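Local coordinates for protein mosquitocidal toxin (Bacillus sphaericus, PDB 2CB4) that probably transfers ADP-ribose to target proteins through this catalytic domain, as part of a mosquitocidal toxin whose other regions include ricin-like lectin repeats, at residues A[57-62]-A[74-79]; A[173-178]-A[258-263]. The protein carries 1 engineered substitution. All blocks are in the same frame, centred on the assembly; numbering follows the deposited sequence.

From the N terminus, the chain passes helix 36-44 and enters a long loop. Contact 1 closes an irregular excursion there: 57-62 meets 74-79 across only eleven intervening residues, just where strand 78-82 enters the main mixed sheet. Contact 2 opens later, so the two are in series and neither nest nor cross. It closes a much larger loop of 79 residues that includes strands 180-184, 192-199, 202-208 and 229-231, bringing the loop 258-263, just before strand 264-265, back to the loop before strand 180-184. The centres of contact 1 and contact 2 lie about 18 Å apart. They still touch at one point, Leu79 O to Met259 CE at 4.2 Å, so strand 78-82 adjoins both.

Contact 1: A[57-62]-A[74-79]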
loop_
_atom_site.group_PDB
_atom_site.type_symbol
_atom_site.label_atom_id
_atom_site.label_comp_id
_atom_site.label_asym_id
_atom_site.label_seq_id
_atom_site.Cartn_x
_atom_site.Cartn_y
_atom_site.Cartn_z
ATOM N N HIS A 57 -38.491 5.549 -27.162
ATOM C CA HIS A 57 -39.848 5.292 -26.780
ATOM C C HIS A 57 -39.861 4.534 -25.438
ATOM O O HIS A 57 -39.425 3.382 -25.361
ATOM C CB HIS A 57 -40.579 4.517 -27.869
ATOM C CG HIS A 57 -42.031 4.323 -27.581
ATOM N ND1 HIS A 57 -42.504 3.309 -26.765
ATOM C CD2 HIS A 57 -43.123 5.031 -27.960
ATOM C CE1 HIS A 57 -43.820 3.384 -26.670
ATOM N NE2 HIS A 57 -44.219 4.429 -27.379
HETATM N N MSE A 58 -40.337 5.213 -24.388
HETATM C CA MSE A 58 -40.450 4.657 -23.046
HETATM C C MSE A 58 -41.689 3.770 -22.945
HETATM O O MSE A 58 -42.694 4.069 -23.547
HETATM C CB MSE A 58 -40.604 5.828 -22.094
HETATM C CG MSE A 58 -39.449 6.824 -22.073
HETATM SE SE MSE A 58 -37.719 6.077 -22.448
HETATM C CE MSE A 58 -36.714 7.644 -22.520
ATOM N N ARG A 59 -41.625 2.657 -22.213
ATOM C CA ARG A 59 -42.799 1.794 -22.104
ATOM C C ARG A 59 -43.927 2.577 -21.465
ATOM O O ARG A 59 -43.724 3.390 -20.550
ATOM C CB ARG A 59 -42.554 0.648 -21.154
ATOM C CG ARG A 59 -41.972 -0.585 -21.681
ATOM C CD ARG A 59 -41.340 -1.206 -20.460
ATOM N NE ARG A 59 -42.093 -2.350 -20.023
ATOM C CZ ARG A 59 -42.285 -2.683 -18.763
ATOM N NH1 ARG A 59 -41.799 -1.936 -17.774
ATOM N NH2 ARG A 59 -42.986 -3.773 -18.496
ATOM N N GLU A 60 -45.119 2.167 -21.852
ATOM C CA GLU A 60 -46.335 2.798 -21.344
ATOM C C GLU A 60 -47.183 1.906 -20.447
ATOM O O GLU A 60 -47.232 0.684 -20.599
ATOM C CB GLU A 60 -47.184 3.381 -22.535
ATOM C CG GLU A 60 -46.662 4.737 -23.117
ATOM C CD GLU A 60 -47.014 4.892 -24.580
ATOM O OE1 GLU A 60 -48.012 4.268 -25.026
ATOM O OE2 GLU A 60 -46.278 5.613 -25.298
ATOM N N GLN A 61 -47.850 2.540 -19.502
ATOM C CA GLN A 61 -48.742 1.826 -18.589
ATOM C C GLN A 61 -47.990 0.840 -17.722
ATOM O O GLN A 61 -48.484 -0.249 -17.432
ATOM C CB GLN A 61 -49.827 1.096 -19.371
ATOM C CG GLN A 61 -50.806 2.072 -20.035
ATOM C CD GLN A 61 -51.544 1.446 -21.189
ATOM O OE1 GLN A 61 -51.062 0.473 -21.763
ATOM N NE2 GLN A 61 -52.681 2.000 -21.507
ATOM N N THR A 62 -46.786 1.223 -17.326
ATOM C CA THR A 62 -46.010 0.343 -16.480
ATOM C C THR A 62 -46.511 0.588 -15.066
ATOM O O THR A 62 -46.324 -0.236 -14.170
ATOM C CB THR A 62 -44.491 0.532 -16.639
ATOM O OG1 THR A 62 -44.075 1.823 -16.150
ATOM C CG2 THR A 62 -44.089 0.317 -18.053
ATOM N N ASN A 74 -49.827 -9.680 -17.950
ATOM C CA ASN A 74 -48.997 -10.363 -18.935
ATOM C C ASN A 74 -48.270 -9.428 -19.870
ATOM O O ASN A 74 -47.136 -9.672 -20.272
ATOM C CB ASN A 74 -49.833 -11.330 -19.762
ATOM C CG ASN A 74 -50.299 -12.530 -18.962
ATOM O OD1 ASN A 74 -49.932 -12.703 -17.802
ATOM N ND2 ASN A 74 -51.108 -13.370 -19.589
ATOM N N GLU A 75 -48.959 -8.368 -20.231
ATOM C CA GLU A 75 -48.405 -7.421 -21.183
ATOM C C GLU A 75 -47.196 -6.650 -20.661
ATOM O O GLU A 75 -46.371 -6.198 -21.446
ATOM C CB GLU A 75 -49.558 -6.492 -21.653
ATOM C CG GLU A 75 -49.246 -5.605 -22.845
ATOM C CD GLU A 75 -50.050 -4.311 -22.823
ATOM O OE1 GLU A 75 -51.180 -4.303 -22.268
ATOM O OE2 GLU A 75 -49.529 -3.298 -23.347
ATOM N N HIS A 76 -47.072 -6.535 -19.321
ATOM C CA HIS A 76 -45.954 -5.836 -18.683
ATOM C C HIS A 76 -44.973 -6.746 -17.937
ATOM O O HIS A 76 -44.058 -6.271 -17.274
ATOM C CB HIS A 76 -46.463 -4.694 -17.772
ATOM C CG HIS A 76 -47.146 -3.616 -18.541
ATOM N ND1 HIS A 76 -48.503 -3.641 -18.797
ATOM C CD2 HIS A 76 -46.649 -2.544 -19.203
ATOM C CE1 HIS A 76 -48.814 -2.607 -19.559
ATOM N NE2 HIS A 76 -47.707 -1.932 -19.825
ATOM N N ARG A 77 -45.183 -8.049 -18.078
ATOM C CA ARG A 77 -44.364 -9.066 -17.452
ATOM C C ARG A 77 -43.021 -9.189 -18.183
ATOM O O ARG A 77 -42.961 -9.499 -19.402
ATOM C CB ARG A 77 -45.095 -10.403 -17.474
ATOM C CG ARG A 77 -44.386 -11.499 -16.698
ATOM C CD ARG A 77 -45.317 -12.660 -16.492
ATOM N NE ARG A 77 -44.680 -13.764 -15.779
ATOM C CZ ARG A 77 -44.234 -14.872 -16.355
ATOM N NH1 ARG A 77 -44.359 -15.043 -17.665
ATOM N NH2 ARG A 77 -43.672 -15.826 -15.619
ATOM N N LEU A 78 -41.953 -8.923 -17.434
ATOM C CA LEU A 78 -40.590 -8.972 -17.978
ATOM C C LEU A 78 -39.802 -10.145 -17.380
ATOM O O LEU A 78 -40.096 -10.632 -16.277
ATOM C CB LEU A 78 -39.855 -7.660 -17.714
ATOM C CG LEU A 78 -40.529 -6.389 -18.226
ATOM C CD1 LEU A 78 -39.803 -5.169 -17.657
ATOM C CD2 LEU A 78 -40.462 -6.402 -19.759
ATOM N N LEU A 79 -38.810 -10.595 -18.129
ATOM C CA LEU A 79 -37.974 -11.711 -17.714
ATOM C C LEU A 79 -36.511 -11.366 -17.871
ATOM O O LEU A 79 -36.120 -10.614 -18.759
ATOM C CB LEU A 79 -38.269 -12.952 -18.587
ATOM C CG LEU A 79 -39.713 -13.457 -18.693
ATOM C CD1 LEU A 79 -39.738 -14.568 -19.747
ATOM C CD2 LEU A 79 -40.204 -13.971 -17.325
HETATM O O HOH W 1 -43.164 -4.910 -21.059
HETATM O O HOH W 2 -43.304 -4.224 -15.729
#
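The loop that leads into strand 78-82 is pinned where Arg59 and Glu60 meet His76 and Leu78. His76 NE2 donates to Glu60 O at 2.8 Å with an N-H...O angle of 151°; the nitrogen lies in the carbonyl plane, and the oxygen is 16° out of the imidazole plane. ND1 is hydrogen-bonded to Asp73 OD1, so the imidazole is fixed in rotation from two ends, a pattern consistent with a protonated ring. Gln61 O lies over one ring face, 3.0 Å above it and displaced toward the rim, where the angle rules out a hydrogen bond with NE2. Within the ADP-ribosyltransferase fold, this ties the irregular loop to the first strand of the central mixed sheet. Arg59 and Leu78 reach tip to tip: Leu78 CD1 lies 3.4 Å above one face of the guanidinium, toward its rim, and Thr62 CG2 of the same loop lies over the rim of the opposite face. In its plane, NH2 donates to two waters, each 2.8 Å away; one bonds weakly on to Glu75 O, the other lies 2.7 Å from His76 O. NH1 turns to the carbonyls of Ala158 and Gly160, while Leu78 packs on Ile181 and Phe183 of strand 180-184.

Contact 2: A[173-178]-A[258-263]; sequences NPFPNE and DMFAPN
Phe175 and Pro262 cross at about a right angle, and the proline ring meets a face of the phenyl ring. Pro262 CD stands 3.9 Å from the ring centroid and only 12° off the normal, which identifies a CH-pi contact, while Pro262 CG approaches Phe175 CZ to 3.6 Å. The same CD atom lies 3.3 Å above the centre of a face of Phe260, so one methylene serves two aromatic rings. Those rings meet obliquely, their planes at 85° and centroids 5.8 Å apart. Phe260 CG is anti to the backbone N, and although its CB points away from 173-178, CE1 comes back beside Phe175 CE2. Ile213 of the second subunit packs on both Phe175 and Pro262, so the cluster also takes part in an interface between copies of the domain.

At the other end of the contact, Glu178 probably holds the first glutamate position of the E-x-E signature of arginine-directed ADP-ribosyltransferases; the engineered Gln180, two residues on, replaces the second. This is therefore probably the catalytic region. The Glu178 chain is extended, with CG anti to the backbone N (chi1 -177°) and CD continuing the line, which carries the carboxylate across to the loop 258-263. There Glu178 OE2 comes 2.6 Å from Met259 O. OE1 accepts a hydrogen bond from NE2 of the engineered Gln180, an amide donor that belongs to this variant and not to the native glutamate. A water accepts from Ala261 N at 2.9 Å and also lies near Glu178 OE1. Met259 rests in addition on Arg80 and Trp81 of strand 78-82.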
loop_
_atom_site.group_PDB
_atom_site.type_symbol
_atom_site.label_atom_id
_atom_site.label_comp_id
_atom_site.label_asym_id
_atom_site.label_seq_id
_atom_site.Cartn_x
_atom_site.Cartn_y
_atom_site.Cartn_z
ATOM N N ASN A 173 -31.861 -0.788 -35.669
ATOM C CA ASN A 173 -32.018 -1.490 -34.398
ATOM C C ASN A 173 -31.093 -2.720 -34.525
ATOM O O ASN A 173 -31.356 -3.623 -35.358
ATOM C CB ASN A 173 -33.461 -1.942 -34.188
ATOM C CG ASN A 173 -33.675 -2.582 -32.826
ATOM O OD1 ASN A 173 -32.875 -2.351 -31.921
ATOM N ND2 ASN A 173 -34.768 -3.325 -32.666
ATOM N N PRO A 174 -30.005 -2.744 -33.759
ATOM C CA PRO A 174 -29.052 -3.883 -33.841
ATOM C C PRO A 174 -29.587 -5.330 -33.813
ATOM O O PRO A 174 -29.201 -6.155 -34.648
ATOM C CB PRO A 174 -28.091 -3.636 -32.662
ATOM C CG PRO A 174 -28.149 -2.116 -32.404
ATOM C CD PRO A 174 -29.522 -1.639 -32.879
ATOM N N PHE A 175 -30.428 -5.674 -32.814
ATOM C CA PHE A 175 -30.966 -7.053 -32.621
ATOM C C PHE A 175 -32.409 -6.984 -32.132
ATOM O O PHE A 175 -32.682 -6.834 -30.903
ATOM C CB PHE A 175 -30.107 -7.815 -31.588
ATOM C CG PHE A 175 -28.641 -7.878 -31.934
ATOM C CD1 PHE A 175 -28.177 -8.656 -33.016
ATOM C CD2 PHE A 175 -27.706 -7.126 -31.194
ATOM C CE1 PHE A 175 -26.776 -8.703 -33.322
ATOM C CE2 PHE A 175 -26.325 -7.152 -31.492
ATOM C CZ PHE A 175 -25.861 -7.934 -32.555
ATOM N N PRO A 176 -33.330 -7.080 -33.085
ATOM C CA PRO A 176 -34.756 -6.978 -32.768
ATOM C C PRO A 176 -35.394 -8.197 -32.127
ATOM O O PRO A 176 -36.335 -8.072 -31.328
ATOM C CB PRO A 176 -35.420 -6.682 -34.133
ATOM C CG PRO A 176 -34.327 -6.555 -35.123
ATOM C CD PRO A 176 -33.008 -6.618 -34.450
ATOM N N ASN A 177 -34.910 -9.368 -32.491
ATOM C CA ASN A 177 -35.431 -10.626 -32.002
ATOM C C ASN A 177 -35.439 -10.846 -30.513
ATOM O O ASN A 177 -36.066 -11.808 -30.030
ATOM C CB ASN A 177 -34.611 -11.772 -32.575
ATOM C CG ASN A 177 -34.497 -11.717 -34.105
ATOM O OD1 ASN A 177 -35.249 -10.989 -34.749
ATOM N ND2 ASN A 177 -33.590 -12.510 -34.665
ATOM N N GLU A 178 -34.685 -10.033 -29.770
ATOM C CA GLU A 178 -34.600 -10.202 -28.330
ATOM C C GLU A 178 -35.755 -9.536 -27.554
ATOM O O GLU A 178 -35.963 -9.799 -26.334
ATOM C CB GLU A 178 -33.238 -9.734 -27.809
ATOM C CG GLU A 178 -33.032 -9.952 -26.324
ATOM C CD GLU A 178 -31.685 -9.495 -25.876
ATOM O OE1 GLU A 178 -31.015 -8.712 -26.596
ATOM O OE2 GLU A 178 -31.285 -9.908 -24.785
ATOM N N ASP A 258 -25.412 -13.804 -20.784
ATOM C CA ASP A 258 -26.611 -14.515 -21.199
ATOM C C ASP A 258 -27.826 -13.659 -21.569
ATOM O O ASP A 258 -28.906 -14.179 -21.755
ATOM C CB ASP A 258 -26.982 -15.556 -20.145
ATOM C CG ASP A 258 -26.036 -16.751 -20.177
ATOM O OD1 ASP A 258 -25.735 -17.243 -21.304
ATOM O OD2 ASP A 258 -25.521 -17.106 -19.098
HETATM N N MSE A 259 -27.625 -12.349 -21.677
HETATM C CA MSE A 259 -28.680 -11.422 -22.057
HETATM C C MSE A 259 -28.279 -10.574 -23.291
HETATM O O MSE A 259 -28.955 -9.620 -23.620
HETATM C CB MSE A 259 -29.159 -10.511 -20.901
HETATM C CG MSE A 259 -30.139 -11.179 -19.935
HETATM SE SE MSE A 259 -31.759 -11.870 -20.629
HETATM C CE MSE A 259 -32.462 -10.158 -20.787
ATOM N N PHE A 260 -27.168 -10.921 -23.939
ATOM C CA PHE A 260 -26.676 -10.217 -25.123
ATOM C C PHE A 260 -27.372 -10.923 -26.289
ATOM O O PHE A 260 -27.387 -12.154 -26.356
ATOM C CB PHE A 260 -25.150 -10.372 -25.229
ATOM C CG PHE A 260 -24.550 -9.662 -26.418
ATOM C CD1 PHE A 260 -25.051 -8.413 -26.820
ATOM C CD2 PHE A 260 -23.507 -10.237 -27.136
ATOM C CE1 PHE A 260 -24.519 -7.754 -27.925
ATOM C CE2 PHE A 260 -22.951 -9.592 -28.246
ATOM C CZ PHE A 260 -23.458 -8.348 -28.647
ATOM N N ALA A 261 -27.975 -10.150 -27.192
ATOM C CA ALA A 261 -28.743 -10.730 -28.298
ATOM C C ALA A 261 -28.182 -11.908 -29.084
ATOM O O ALA A 261 -28.867 -12.922 -29.234
ATOM C CB ALA A 261 -29.352 -9.659 -29.198
ATOM N N PRO A 262 -26.951 -11.800 -29.584
ATOM C CA PRO A 262 -26.340 -12.913 -30.332
ATOM C C PRO A 262 -26.117 -14.174 -29.448
ATOM O O PRO A 262 -25.867 -15.272 -29.976
ATOM C CB PRO A 262 -24.982 -12.341 -30.789
ATOM C CG PRO A 262 -25.056 -10.892 -30.630
ATOM C CD PRO A 262 -26.103 -10.588 -29.595
ATOM N N ASN A 263 -26.201 -14.008 -28.117
ATOM C CA ASN A 263 -25.999 -15.106 -27.165
ATOM C C ASN A 263 -27.238 -15.913 -26.839
ATOM O O ASN A 263 -27.234 -16.744 -25.911
ATOM C CB ASN A 263 -25.310 -14.620 -25.882
ATOM C CG ASN A 263 -23.916 -14.111 -26.148
ATOM O OD1 ASN A 263 -23.417 -14.195 -27.267
ATOM N ND2 ASN A 263 -23.285 -13.577 -25.137
HETATM O O HOH W 3 -28.199 -7.212 -27.238
#